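Local structure of choline kinase (Streptococcus pneumoniae, 4R78) at residues A[166-179]-A[289-303]. The protein binds adenosine monophosphate and probably phosphorylates choline as an ATP-dependent kinase with a protein kinase-like fold. Sequence-based numbering, arbitrary orientation.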
loop_
_atom_site.group_PDB
_atom_site.type_symbol
_atom_site.label_atom_id
_atom_site.label_comp_id
_atom_site.label_asym_id
_atom_site.label_seq_id
_atom_site.Cartn_x
_atom_site.Cartn_y
_atom_site.Cartn_z
ATOM N N TYR A 166 15.958 11.922 -11.341
ATOM C CA TYR A 166 16.125 10.708 -12.133
ATOM C C TYR A 166 16.559 11.032 -13.554
ATOM O O TYR A 166 16.156 12.045 -14.124
ATOM C CB TYR A 166 14.840 9.873 -12.124
ATOM C CG TYR A 166 14.405 9.432 -10.743
ATOM C CD1 TYR A 166 15.310 8.835 -9.867
ATOM C CD2 TYR A 166 13.092 9.616 -10.311
ATOM C CE1 TYR A 166 14.930 8.432 -8.599
ATOM C CE2 TYR A 166 12.696 9.210 -9.038
ATOM C CZ TYR A 166 13.624 8.620 -8.188
ATOM O OH TYR A 166 13.256 8.208 -6.925
ATOM N N ALA A 167 17.387 10.158 -14.115
ATOM C CA ALA A 167 17.996 10.370 -15.427
ATOM C C ALA A 167 17.008 10.231 -16.585
ATOM O O ALA A 167 16.155 9.337 -16.587
ATOM C CB ALA A 167 19.149 9.408 -15.615
ATOM N N ASN A 168 17.143 11.119 -17.568
ATOM C CA ASN A 168 16.379 11.034 -18.816
ATOM C C ASN A 168 14.870 11.104 -18.579
ATOM O O ASN A 168 14.093 10.416 -19.248
ATOM C CB ASN A 168 16.761 9.749 -19.572
ATOM C CG ASN A 168 16.385 9.795 -21.038
ATOM O OD1 ASN A 168 16.413 10.854 -21.667
ATOM N ND2 ASN A 168 16.044 8.637 -21.596
ATOM N N TYR A 169 14.460 11.955 -17.642
ATOM C CA TYR A 169 13.070 11.947 -17.176
ATOM C C TYR A 169 12.010 12.244 -18.244
ATOM O O TYR A 169 10.983 11.574 -18.287
ATOM C CB TYR A 169 12.878 12.842 -15.944
ATOM C CG TYR A 169 11.513 12.673 -15.298
ATOM C CD1 TYR A 169 11.140 11.460 -14.719
ATOM C CD2 TYR A 169 10.592 13.721 -15.287
ATOM C CE1 TYR A 169 9.887 11.297 -14.130
ATOM C CE2 TYR A 169 9.333 13.567 -14.698
ATOM C CZ TYR A 169 8.991 12.350 -14.126
ATOM O OH TYR A 169 7.754 12.179 -13.544
ATOM N N GLU A 170 12.239 13.237 -19.094
ATOM C CA GLU A 170 11.235 13.569 -20.106
ATOM C C GLU A 170 10.915 12.395 -21.037
ATOM O O GLU A 170 9.746 12.074 -21.255
ATOM C CB GLU A 170 11.620 14.830 -20.883
ATOM C CG GLU A 170 11.395 16.114 -20.102
ATOM C CD GLU A 170 9.960 16.276 -19.619
ATOM O OE1 GLU A 170 9.767 16.464 -18.401
ATOM O OE2 GLU A 170 9.030 16.203 -20.452
ATOM N N SER A 171 11.946 11.731 -21.556
ATOM C CA SER A 171 11.742 10.552 -22.402
ATOM C C SER A 171 11.052 9.398 -21.666
ATOM O O SER A 171 10.191 8.724 -22.228
ATOM C CB SER A 171 13.061 10.077 -23.008
ATOM O OG SER A 171 13.524 10.993 -23.988
ATOM N N VAL A 172 11.433 9.170 -20.413
ATOM C CA VAL A 172 10.804 8.114 -19.620
ATOM C C VAL A 172 9.338 8.458 -19.328
ATOM O O VAL A 172 8.447 7.633 -19.534
ATOM C CB VAL A 172 11.606 7.826 -18.323
ATOM C CG1 VAL A 172 10.856 6.857 -17.415
ATOM C CG2 VAL A 172 12.984 7.257 -18.670
ATOM N N ARG A 173 9.109 9.694 -18.882
ATOM C CA ARG A 173 7.769 10.193 -18.574
ATOM C C ARG A 173 6.823 10.024 -19.763
ATOM O O ARG A 173 5.732 9.470 -19.622
ATOM C CB ARG A 173 7.847 11.666 -18.167
ATOM C CG ARG A 173 6.557 12.249 -17.639
ATOM C CD ARG A 173 6.710 13.735 -17.390
ATOM N NE ARG A 173 5.566 14.269 -16.652
ATOM C CZ ARG A 173 4.482 14.791 -17.213
ATOM N NH1 ARG A 173 4.382 14.867 -18.535
ATOM N NH2 ARG A 173 3.494 15.239 -16.446
ATOM N N ASN A 174 7.251 10.484 -20.935
ATOM C CA ASN A 174 6.418 10.385 -22.128
ATOM C C ASN A 174 6.113 8.938 -22.512
ATOM O O ASN A 174 4.998 8.623 -22.937
ATOM C CB ASN A 174 7.040 11.145 -23.303
ATOM C CG ASN A 174 7.113 12.648 -23.065
ATOM O OD1 ASN A 174 8.013 13.315 -23.565
ATOM N ND2 ASN A 174 6.165 13.187 -22.302
ATOM N N ALA A 175 7.098 8.059 -22.359
ATOM C CA ALA A 175 6.889 6.635 -22.620
ATOM C C ALA A 175 5.881 6.034 -21.638
ATOM O O ALA A 175 5.028 5.241 -22.026
ATOM C CB ALA A 175 8.211 5.874 -22.579
ATOM N N VAL A 176 5.979 6.424 -20.368
ATOM C CA VAL A 176 5.025 5.975 -19.351
ATOM C C VAL A 176 3.609 6.473 -19.671
ATOM O O VAL A 176 2.656 5.688 -19.660
ATOM C CB VAL A 176 5.467 6.392 -17.928
ATOM C CG1 VAL A 176 4.360 6.113 -16.907
ATOM C CG2 VAL A 176 6.737 5.655 -17.536
ATOM N N PHE A 177 3.480 7.762 -19.984
ATOM C CA PHE A 177 2.170 8.340 -20.306
ATOM C C PHE A 177 1.549 7.778 -21.589
ATOM O O PHE A 177 0.331 7.852 -21.770
ATOM C CB PHE A 177 2.235 9.874 -20.357
ATOM C CG PHE A 177 2.045 10.541 -19.016
ATOM C CD1 PHE A 177 0.779 10.927 -18.585
ATOM C CD2 PHE A 177 3.135 10.787 -18.186
ATOM C CE1 PHE A 177 0.602 11.548 -17.345
ATOM C CE2 PHE A 177 2.967 11.406 -16.942
ATOM C CZ PHE A 177 1.698 11.786 -16.525
ATOM N N SER A 178 2.383 7.221 -22.471
ATOM C CA SER A 178 1.886 6.590 -23.695
ATOM C C SER A 178 1.105 5.311 -23.391
ATOM O O SER A 178 0.321 4.843 -24.218
ATOM C CB SER A 178 3.028 6.300 -24.680
ATOM O OG SER A 178 3.731 5.118 -24.335
ATOM N N LEU A 179 1.316 4.754 -22.200
ATOM C CA LEU A 179 0.623 3.536 -21.784
ATOM C C LEU A 179 -0.860 3.751 -21.485
ATOM O O LEU A 179 -1.635 2.791 -21.481
ATOM C CB LEU A 179 1.332 2.898 -20.583
ATOM C CG LEU A 179 2.791 2.479 -20.815
ATOM C CD1 LEU A 179 3.452 2.056 -19.509
ATOM C CD2 LEU A 179 2.911 1.378 -21.868
ATOM N N GLY A 289 14.555 4.518 -4.564
ATOM C CA GLY A 289 13.818 5.157 -5.655
ATOM C C GLY A 289 14.542 5.059 -6.982
ATOM O O GLY A 289 13.926 4.763 -8.009
ATOM N N VAL A 290 15.852 5.302 -6.946
ATOM C CA VAL A 290 16.726 5.194 -8.123
ATOM C C VAL A 290 16.571 3.827 -8.791
ATOM O O VAL A 290 16.419 3.736 -10.011
ATOM C CB VAL A 290 18.216 5.452 -7.733
ATOM C CG1 VAL A 290 19.174 5.069 -8.859
ATOM C CG2 VAL A 290 18.423 6.912 -7.323
ATOM N N ASN A 291 16.594 2.776 -7.977
ATOM C CA ASN A 291 16.478 1.408 -8.468
ATOM C C ASN A 291 15.094 1.060 -9.008
ATOM O O ASN A 291 14.975 0.356 -10.014
ATOM C CB ASN A 291 16.920 0.414 -7.388
ATOM C CG ASN A 291 18.403 0.525 -7.064
ATOM O OD1 ASN A 291 19.192 1.046 -7.856
ATOM N ND2 ASN A 291 18.789 0.031 -5.892
ATOM N N ARG A 292 14.047 1.554 -8.351
ATOM C CA ARG A 292 12.697 1.348 -8.872
ATOM C C ARG A 292 12.531 2.050 -10.216
ATOM O O ARG A 292 11.962 1.490 -11.149
ATOM C CB ARG A 292 11.629 1.809 -7.879
ATOM C CG ARG A 292 11.516 0.921 -6.646
ATOM C CD ARG A 292 10.161 1.020 -5.984
ATOM N NE ARG A 292 9.148 0.341 -6.791
ATOM C CZ ARG A 292 8.031 -0.206 -6.316
ATOM N NH1 ARG A 292 7.195 -0.805 -7.152
ATOM N NH2 ARG A 292 7.742 -0.160 -5.022
ATOM N N TYR A 293 13.051 3.270 -10.315
ATOM C CA TYR A 293 12.992 4.027 -11.556
ATOM C C TYR A 293 13.697 3.298 -12.699
ATOM O O TYR A 293 13.158 3.199 -13.800
ATOM C CB TYR A 293 13.590 5.414 -11.339
ATOM C CG TYR A 293 13.551 6.321 -12.543
ATOM C CD1 TYR A 293 12.420 7.085 -12.826
ATOM C CD2 TYR A 293 14.662 6.442 -13.382
ATOM C CE1 TYR A 293 12.383 7.933 -13.930
ATOM C CE2 TYR A 293 14.641 7.290 -14.482
ATOM C CZ TYR A 293 13.500 8.033 -14.748
ATOM O OH TYR A 293 13.471 8.883 -15.824
ATOM N N GLN A 294 14.891 2.774 -12.428
ATOM C CA GLN A 294 15.635 1.998 -13.421
ATOM C C GLN A 294 14.855 0.752 -13.862
ATOM O O GLN A 294 14.911 0.355 -15.030
ATOM C CB GLN A 294 17.034 1.643 -12.897
ATOM C CG GLN A 294 17.895 0.786 -13.847
ATOM C CD GLN A 294 17.933 1.305 -15.288
ATOM O OE1 GLN A 294 17.961 2.513 -15.535
ATOM N NE2 GLN A 294 17.931 0.386 -16.241
ATOM N N ARG A 295 14.118 0.148 -12.937
ATOM C CA ARG A 295 13.287 -1.003 -13.269
ATOM C C ARG A 295 12.105 -0.616 -14.171
ATOM O O ARG A 295 11.679 -1.415 -15.009
ATOM C CB ARG A 295 12.826 -1.735 -12.006
ATOM C CG ARG A 295 12.277 -3.141 -12.254
ATOM C CD ARG A 295 12.133 -3.924 -10.955
ATOM N NE ARG A 295 11.261 -3.240 -9.998
ATOM C CZ ARG A 295 11.120 -3.573 -8.717
ATOM N NH1 ARG A 295 11.789 -4.597 -8.203
ATOM N NH2 ARG A 295 10.298 -2.875 -7.944
ATOM N N ALA A 296 11.589 0.605 -14.002
ATOM C CA ALA A 296 10.588 1.150 -14.929
ATOM C C ALA A 296 11.197 1.282 -16.328
ATOM O O ALA A 296 10.572 0.923 -17.328
ATOM C CB ALA A 296 10.065 2.496 -14.433
ATOM N N VAL A 297 12.428 1.785 -16.390
ATOM C CA VAL A 297 13.154 1.919 -17.655
ATOM C C VAL A 297 13.327 0.550 -18.324
ATOM O O VAL A 297 13.037 0.393 -19.520
ATOM C CB VAL A 297 14.514 2.637 -17.436
ATOM C CG1 VAL A 297 15.399 2.557 -18.675
ATOM C CG2 VAL A 297 14.278 4.088 -17.036
ATOM N N LYS A 298 13.752 -0.438 -17.537
ATOM C CA LYS A 298 13.904 -1.822 -17.996
ATOM C C LYS A 298 12.577 -2.391 -18.496
ATOM O O LYS A 298 12.523 -3.025 -19.553
ATOM C CB LYS A 298 14.458 -2.691 -16.858
ATOM C CG LYS A 298 14.728 -4.143 -17.226
ATOM C CD LYS A 298 15.159 -4.939 -15.999
ATOM C CE LYS A 298 15.287 -6.429 -16.299
ATOM N NZ LYS A 298 16.483 -6.742 -17.129
ATOM N N GLY A 299 11.512 -2.154 -17.731
ATOM C CA GLY A 299 10.172 -2.615 -18.086
ATOM C C GLY A 299 9.661 -2.025 -19.386
ATOM O O GLY A 299 9.044 -2.730 -20.189
ATOM N N LEU A 300 9.917 -0.733 -19.593
ATOM C CA LEU A 300 9.526 -0.058 -20.833
ATOM C C LEU A 300 10.193 -0.699 -22.049
ATOM O O LEU A 300 9.537 -0.926 -23.066
ATOM C CB LEU A 300 9.841 1.443 -20.769
ATOM C CG LEU A 300 8.919 2.331 -19.926
ATOM C CD1 LEU A 300 9.591 3.666 -19.670
ATOM C CD2 LEU A 300 7.554 2.525 -20.586
ATOM N N ALA A 301 11.485 -1.005 -21.933
ATOM C CA ALA A 301 12.227 -1.639 -23.027
ATOM C C ALA A 301 11.706 -3.041 -23.325
ATOM O O ALA A 301 11.531 -3.404 -24.493
ATOM C CB ALA A 301 13.713 -1.677 -22.720
ATOM N N SER A 302 11.444 -3.814 -22.272
ATOM C CA SER A 302 10.950 -5.188 -22.411
ATOM C C SER A 302 9.533 -5.223 -22.981
ATOM O O SER A 302 9.193 -6.111 -23.773
ATOM C CB SER A 302 11.003 -5.922 -21.069
ATOM O OG SER A 302 12.321 -5.934 -20.546
ATOM N N TYR A 303 8.718 -4.249 -22.580
ATOM C CA TYR A 303 7.349 -4.130 -23.070
ATOM C C TYR A 303 7.315 -3.793 -24.562
ATOM O O TYR A 303 6.556 -4.401 -25.323
ATOM C CB TYR A 303 6.567 -3.084 -22.263
ATOM C CG TYR A 303 5.155 -2.898 -22.763
ATOM C CD1 TYR A 303 4.167 -3.837 -22.469
ATOM C CD2 TYR A 303 4.813 -1.796 -23.543
ATOM C CE1 TYR A 303 2.874 -3.682 -22.938
ATOM C CE2 TYR A 303 3.518 -1.629 -24.016
ATOM C CZ TYR A 303 2.556 -2.576 -23.708
ATOM O OH TYR A 303 1.277 -2.423 -24.170
#
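With chi1 at -178°, Y293 extends CG opposite its backbone N, while Y166 places CG anti to its carbonyl carbon. The two side chains thereby run antiparallel alongside one another, rings overlapping as an offset stack with planes 16° apart and centroids separated by 4.6 Å. Each CB lies over the other ring: Y166 CB sits 3.4 Å from the Y293 centroid, Y293 CB 4.1 Å from that of Y166. Beyond the stack, Y293 OH donates to A167 O (2.8 Å), approaching from above the carbonyl plane, and V172 CB closes on the same hydroxyl oxygen. Y166 OH lies against CA and C of G289 and is hydrogen-bonded to S272 O of helix 257-280. In this kinase-like fold the contact joins the C-terminal helix 288-303 to the short helix 169-177, and none of the residues lining the AMP pocket takes part; the segment axes run 56° apart and approach to 10.8 Å, with side chains meeting between them. L300 is the knob in a hole formed by V172, A175, V176 and L179, its CD1 3.9 Å from A175 CB. V297 CG2 meets V172 CG2 at 3.8 Å, and L179 CD2 approaches Y303 CE2 at 3.7 Å, while Y303 OH is hydrogen-bonded to E258 OE2 of helix 257-280.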